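Local coordinates for protein N5-carboxyaminoimidazole ribonucleotide synthetase (Bacillus anthracis, PDB 3QFF) that catalyses the ATP-dependent carboxylation of aminoimidazole ribonucleotide with bicarbonate, giving N5-carboxyaminoimidazole ribonucleotide in purine biosynthesis, at residues V319-H325 against I377-Q381; K34-I40 against V54-E58. One frame throughout, in Å; residues are numbered along the deposited sequence.

Contact 1 of 2, residues V319-H325 against I377-Q381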
loop_
_atom_site.group_PDB
_atom_site.type_symbol
_atom_site.label_atom_id
_atom_site.label_comp_id
_atom_site.label_asym_id
_atom_site.label_seq_id
_atom_site.Cartn_x
_atom_site.Cartn_y
_atom_site.Cartn_z
ATOM N N VAL A 319 -4.686 -13.469 -9.266
ATOM C CA VAL A 319 -5.151 -13.734 -10.628
ATOM C C VAL A 319 -4.887 -12.538 -11.521
ATOM O O VAL A 319 -5.232 -11.409 -11.175
ATOM C CB VAL A 319 -6.662 -14.082 -10.696
ATOM C CG1 VAL A 319 -6.965 -14.795 -12.028
ATOM C CG2 VAL A 319 -7.055 -14.971 -9.557
ATOM N N ASN A 320 -4.270 -12.775 -12.674
ATOM C CA ASN A 320 -4.039 -11.700 -13.631
ATOM C C ASN A 320 -5.308 -11.233 -14.337
ATOM O O ASN A 320 -6.157 -12.056 -14.682
ATOM C CB ASN A 320 -3.016 -12.128 -14.704
ATOM C CG ASN A 320 -1.614 -11.620 -14.422
ATOM O OD1 ASN A 320 -1.382 -10.824 -13.507
ATOM N ND2 ASN A 320 -0.664 -12.068 -15.232
ATOM N N ILE A 321 -5.398 -9.915 -14.553
ATOM C CA ILE A 321 -6.470 -9.284 -15.327
ATOM C C ILE A 321 -5.915 -8.764 -16.654
ATOM O O ILE A 321 -5.245 -7.734 -16.720
ATOM C CB ILE A 321 -7.200 -8.160 -14.534
ATOM C CG1 ILE A 321 -7.731 -8.716 -13.207
ATOM C CG2 ILE A 321 -8.342 -7.507 -15.372
ATOM C CD1 ILE A 321 -7.992 -7.651 -12.156
ATOM N N LEU A 322 -6.203 -9.510 -17.716
ATOM C CA LEU A 322 -5.797 -9.117 -19.070
ATOM C C LEU A 322 -6.878 -8.240 -19.693
ATOM O O LEU A 322 -7.957 -8.094 -19.123
ATOM C CB LEU A 322 -5.519 -10.359 -19.932
ATOM C CG LEU A 322 -4.606 -11.453 -19.329
ATOM C CD1 LEU A 322 -4.371 -12.589 -20.353
ATOM C CD2 LEU A 322 -3.277 -10.861 -18.884
ATOM N N GLY A 323 -6.576 -7.634 -20.839
ATOM C CA GLY A 323 -7.562 -6.870 -21.606
ATOM C C GLY A 323 -8.871 -7.624 -21.799
ATOM O O GLY A 323 -9.942 -7.052 -21.621
ATOM N N GLU A 324 -8.780 -8.914 -22.129
ATOM C CA GLU A 324 -9.967 -9.776 -22.301
ATOM C C GLU A 324 -10.784 -10.003 -21.009
ATOM O O GLU A 324 -11.885 -10.567 -21.063
ATOM C CB GLU A 324 -9.565 -11.136 -22.880
ATOM C CG GLU A 324 -8.805 -12.023 -21.879
ATOM C CD GLU A 324 -8.691 -13.482 -22.303
ATOM O OE1 GLU A 324 -9.732 -14.140 -22.500
ATOM O OE2 GLU A 324 -7.550 -13.984 -22.399
ATOM N N HIS A 325 -10.248 -9.600 -19.853
ATOM C CA HIS A 325 -10.943 -9.817 -18.572
ATOM C C HIS A 325 -11.502 -8.550 -17.923
ATOM O O HIS A 325 -12.319 -8.644 -17.015
ATOM C CB HIS A 325 -10.038 -10.503 -17.539
ATOM C CG HIS A 325 -9.420 -11.782 -18.012
ATOM N ND1 HIS A 325 -8.057 -11.938 -18.159
ATOM C CD2 HIS A 325 -9.974 -12.971 -18.354
ATOM C CE1 HIS A 325 -7.799 -13.163 -18.577
ATOM N NE2 HIS A 325 -8.944 -13.811 -18.700
ATOM N N ILE A 377 -14.924 -15.061 -14.728
ATOM C CA ILE A 377 -14.192 -14.051 -15.482
ATOM C C ILE A 377 -13.098 -14.715 -16.318
ATOM O O ILE A 377 -12.792 -14.272 -17.426
ATOM C CB ILE A 377 -13.571 -13.000 -14.532
ATOM C CG1 ILE A 377 -14.677 -12.190 -13.829
ATOM C CG2 ILE A 377 -12.619 -12.080 -15.281
ATOM C CD1 ILE A 377 -14.194 -11.420 -12.594
ATOM N N TRP A 378 -12.512 -15.783 -15.781
ATOM C CA TRP A 378 -11.344 -16.408 -16.409
ATOM C C TRP A 378 -11.652 -17.767 -17.052
ATOM O O TRP A 378 -10.759 -18.598 -17.177
ATOM C CB TRP A 378 -10.173 -16.509 -15.414
ATOM C CG TRP A 378 -9.764 -15.161 -14.844
ATOM C CD1 TRP A 378 -8.909 -14.257 -15.409
ATOM C CD2 TRP A 378 -10.225 -14.566 -13.622
ATOM N NE1 TRP A 378 -8.803 -13.134 -14.612
ATOM C CE2 TRP A 378 -9.591 -13.304 -13.504
ATOM C CE3 TRP A 378 -11.095 -14.981 -12.606
ATOM C CZ2 TRP A 378 -9.809 -12.449 -12.413
ATOM C CZ3 TRP A 378 -11.309 -14.132 -11.521
ATOM C CH2 TRP A 378 -10.664 -12.880 -11.437
ATOM N N ASP A 379 -12.902 -17.967 -17.483
ATOM C CA ASP A 379 -13.347 -19.237 -18.084
ATOM C C ASP A 379 -12.467 -19.698 -19.260
ATOM O O ASP A 379 -12.238 -20.898 -19.440
ATOM C CB ASP A 379 -14.827 -19.156 -18.511
ATOM C CG ASP A 379 -15.801 -19.345 -17.340
ATOM O OD1 ASP A 379 -16.943 -18.842 -17.417
ATOM O OD2 ASP A 379 -15.451 -20.006 -16.343
ATOM N N HIS A 380 -11.991 -18.741 -20.051
ATOM C CA HIS A 380 -11.024 -18.990 -21.127
ATOM C C HIS A 380 -9.779 -19.721 -20.596
ATOM O O HIS A 380 -9.427 -20.811 -21.076
ATOM C CB HIS A 380 -10.650 -17.656 -21.792
ATOM C CG HIS A 380 -9.691 -17.774 -22.939
ATOM N ND1 HIS A 380 -9.014 -16.689 -23.445
ATOM C CD2 HIS A 380 -9.295 -18.839 -23.679
ATOM C CE1 HIS A 380 -8.241 -17.077 -24.445
ATOM N NE2 HIS A 380 -8.396 -18.378 -24.608
ATOM N N GLN A 381 -9.143 -19.130 -19.584
ATOM C CA GLN A 381 -7.936 -19.699 -18.981
ATOM C C GLN A 381 -8.213 -21.055 -18.358
ATOM O O GLN A 381 -7.445 -21.997 -18.560
ATOM C CB GLN A 381 -7.318 -18.735 -17.954
ATOM C CG GLN A 381 -6.509 -17.580 -18.580
ATOM C CD GLN A 381 -7.360 -16.598 -19.380
ATOM O OE1 GLN A 381 -8.546 -16.391 -19.086
ATOM N NE2 GLN A 381 -6.757 -15.982 -20.385
#

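Contact 2 of 2, residues K34-I40 against V54-E58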
loop_
_atom_site.group_PDB
_atom_site.type_symbol
_atom_site.label_atom_id
_atom_site.label_comp_id
_atom_site.label_asym_id
_atom_site.label_seq_id
_atom_site.Cartn_x
_atom_site.Cartn_y
_atom_site.Cartn_z
ATOM N N LYS A 34 6.263 6.464 -2.576
ATOM C CA LYS A 34 5.499 7.640 -2.165
ATOM C C LYS A 34 5.034 7.514 -0.703
ATOM O O LYS A 34 5.015 8.504 0.025
ATOM C CB LYS A 34 4.317 7.837 -3.114
ATOM C CG LYS A 34 4.194 9.241 -3.708
ATOM C CD LYS A 34 5.079 9.418 -4.922
ATOM C CE LYS A 34 4.683 10.662 -5.719
ATOM N NZ LYS A 34 5.200 11.923 -5.112
ATOM N N GLU A 35 4.681 6.299 -0.267
ATOM C CA GLU A 35 4.267 6.079 1.137
ATOM C C GLU A 35 5.378 6.472 2.103
ATOM O O GLU A 35 5.112 6.973 3.191
ATOM C CB GLU A 35 3.830 4.628 1.381
ATOM C CG GLU A 35 2.461 4.327 0.762
ATOM C CD GLU A 35 2.198 2.858 0.501
ATOM O OE1 GLU A 35 2.660 2.002 1.300
ATOM O OE2 GLU A 35 1.493 2.564 -0.507
ATOM N N MET A 36 6.617 6.264 1.666
ATOM C CA MET A 36 7.806 6.545 2.450
ATOM C C MET A 36 8.347 7.948 2.196
ATOM O O MET A 36 9.415 8.293 2.683
ATOM C CB MET A 36 8.888 5.498 2.152
ATOM C CG MET A 36 8.807 4.254 3.037
ATOM S SD MET A 36 10.121 3.041 2.711
ATOM C CE MET A 36 9.675 2.541 1.061
ATOM N N GLY A 37 7.614 8.740 1.418
ATOM C CA GLY A 37 7.918 10.147 1.224
ATOM C C GLY A 37 8.987 10.439 0.188
ATOM O O GLY A 37 9.618 11.491 0.250
ATOM N N TYR A 38 9.207 9.507 -0.744
ATOM C CA TYR A 38 10.082 9.757 -1.891
ATOM C C TYR A 38 9.352 10.498 -3.007
ATOM O O TYR A 38 8.132 10.376 -3.168
ATOM C CB TYR A 38 10.683 8.450 -2.437
ATOM C CG TYR A 38 11.690 7.851 -1.509
ATOM C CD1 TYR A 38 13.007 8.310 -1.490
ATOM C CD2 TYR A 38 11.322 6.846 -0.609
ATOM C CE1 TYR A 38 13.938 7.777 -0.619
ATOM C CE2 TYR A 38 12.254 6.301 0.278
ATOM C CZ TYR A 38 13.555 6.767 0.266
ATOM O OH TYR A 38 14.465 6.224 1.144
ATOM N N LYS A 39 10.119 11.273 -3.767
ATOM C CA LYS A 39 9.648 11.903 -4.999
ATOM C C LYS A 39 10.001 10.963 -6.153
ATOM O O LYS A 39 10.963 10.206 -6.059
ATOM C CB LYS A 39 10.329 13.275 -5.148
ATOM C CG LYS A 39 10.023 14.019 -6.445
ATOM C CD LYS A 39 10.498 15.493 -6.360
ATOM C CE LYS A 39 10.392 16.190 -7.727
ATOM N NZ LYS A 39 10.769 17.642 -7.657
ATOM N N ILE A 40 9.217 10.992 -7.225
ATOM C CA ILE A 40 9.383 10.051 -8.324
ATOM C C ILE A 40 9.530 10.754 -9.674
ATOM O O ILE A 40 8.716 11.620 -10.027
ATOM C CB ILE A 40 8.178 9.057 -8.415
ATOM C CG1 ILE A 40 7.983 8.293 -7.091
ATOM C CG2 ILE A 40 8.328 8.090 -9.632
ATOM C CD1 ILE A 40 9.128 7.372 -6.706
ATOM N N VAL A 54 1.493 8.600 -11.308
ATOM C CA VAL A 54 1.859 8.738 -9.908
ATOM C C VAL A 54 3.189 9.479 -9.742
ATOM O O VAL A 54 3.634 9.689 -8.632
ATOM C CB VAL A 54 1.858 7.363 -9.149
ATOM C CG1 VAL A 54 0.501 6.675 -9.264
ATOM C CG2 VAL A 54 2.919 6.440 -9.673
ATOM N N ALA A 55 3.808 9.907 -10.840
ATOM C CA ALA A 55 5.132 10.533 -10.761
ATOM C C ALA A 55 5.054 12.046 -10.597
ATOM O O ALA A 55 4.065 12.664 -11.000
ATOM C CB ALA A 55 5.965 10.180 -11.994
ATOM N N ASP A 56 6.093 12.628 -9.996
ATOM C CA ASP A 56 6.203 14.080 -9.848
ATOM C C ASP A 56 6.755 14.674 -11.146
ATOM O O ASP A 56 6.354 15.768 -11.573
ATOM C CB ASP A 56 7.118 14.463 -8.677
ATOM C CG ASP A 56 6.640 13.910 -7.334
ATOM O OD1 ASP A 56 5.986 14.659 -6.580
ATOM O OD2 ASP A 56 6.914 12.725 -7.027
ATOM N N ILE A 57 7.677 13.945 -11.770
ATOM C CA ILE A 57 8.292 14.360 -13.035
ATOM C C ILE A 57 8.158 13.258 -14.100
ATOM O O ILE A 57 8.411 12.083 -13.816
ATOM C CB ILE A 57 9.780 14.733 -12.831
ATOM C CG1 ILE A 57 9.899 15.852 -11.792
ATOM C CG2 ILE A 57 10.443 15.140 -14.154
ATOM C CD1 ILE A 57 11.321 16.169 -11.376
ATOM N N GLU A 58 7.759 13.646 -15.313
ATOM C CA GLU A 58 7.625 12.729 -16.441
ATOM C C GLU A 58 8.519 13.165 -17.608
ATOM O O GLU A 58 8.436 14.303 -18.063
ATOM C CB GLU A 58 6.159 12.660 -16.885
ATOM C CG GLU A 58 5.863 11.769 -18.112
ATOM C CD GLU A 58 4.413 11.904 -18.616
ATOM O OE1 GLU A 58 3.902 10.966 -19.254
ATOM O OE2 GLU A 58 3.764 12.941 -18.360
#

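Contact 1 of 2, residues V319-H325 against I377-Q381
E324 and H325 of the C-terminal domain, where strand 316-322 of the large antiparallel sheet runs on into helix 323-331, meet W378, H380 and Q381 at helix 379-382. W378 is the N-cap residue of that helix. Its indole lies between V319 and I377. V319 CG1 makes a CH-pi contact, 3.5 Å from the centroid of the W378 five-membered ring, and I377 CG2 lies over the opposite face. W378 NE1 gives a weak hydrogen bond to the backbone N320 O at 2.9 Å. The edge of W378 at CD1 points at the face of H325, ring centroids 4.2 Å apart and planes at 50°. E324 CG covers the other imidazole face. H325 NE2 donates to Q381 OE1 at 2.6 Å, from above the carbonyl plane. E324 has CG between backbone N and carbonyl carbon (chi1 71°), and its extended chain carries the carboxylate to two donors. H380 ND1 meets the syn lone pair of E324 OE1 at 2.8 Å, a nearly straight His-carboxylate hydrogen bond (164°). Q381 NE2 meets E324 OE2 at 2.9 Å, above the carboxylate plane. H325 ND1 accepts L322 N at 3.1 Å. With one ring nitrogen accepting and the other donating, H325 is probably neutral and held against rotation.

Contact 2 of 2, residues K34-I40 against V54-E58
K34 and D56 form the salt bridge of this contact. K34 lies near the end of helix 24-35, and D56 just precedes strand 57-60. The two side chains reach toward each other, and K34 NZ sits 2.7 Å from D56 OD2, on its syn side. The lysine chain bends at chi2 (83°) and again at chi4 (79°), which turns its end onto the carboxylate. K34 NZ also has a weak bond to Q53 O of the second subunit.

The same D56 OD2 accepts I40 N on its anti side, at 2.9 Å. One carboxylate oxygen therefore joins a helix end to the backbone of the next strand. I40 O in turn accepts two backbone donors. D56 N reaches I40 O at 2.8 Å, and I57 N reaches I40 O at 3.1 Å.

The I57 N to I40 O bond begins the parallel pairing of strands 39-44 and 57-60 in the Rossmann-like sheet of the preATP-grasp domain. Strand 57-60 is an outer strand of that sheet within the chain. Between helix 24-35 and strand 39-44 the chain turns at G37. With positive phi, G37 is the C-prime residue of a Schellman motif: Y38 N bonds to A33 O and G37 N to K34 O.

In the apolar contact, I40 CG2 rests on A55 CB at 3.9 Å. Elsewhere the I40 side chain packs on A30 and A33.

Other contacts are van der Waals. K39 runs fully extended, with CG anti to the backbone N (chi1 175°). It passes along the carboxylate, K39 CG lying 3.4 Å from D56 OD2. Farther along, K39 CE touches I57 CD1 at 3.8 Å. K34 CE packs 3.2 Å from V54 O, which is buried here with no polar partner in the model.

From the N terminus, the chain first reaches contact 2 in the preATP-grasp domain. Residues 34-40 leave helix 24-35 and enter strand 39-44, and residues 54-58 close a short loop beside that strand. The chain then builds the rest of this domain and the ADP-binding ATP-grasp part. Contact 1 opens much later, at 319-325, and closes at 377-381, near the modelled C terminus. The two contacts are in series and neither nest nor cross. The nearest atoms of contact 1 and contact 2 are about 17 Å apart. Contact 2 ties helix 24-35 and strand 39-44 to strand 57-60 and lies against the second subunit. Contact 1 ties strand 316-322 and helix 323-331 to helix 379-382, and no other chain of the assembly touches it.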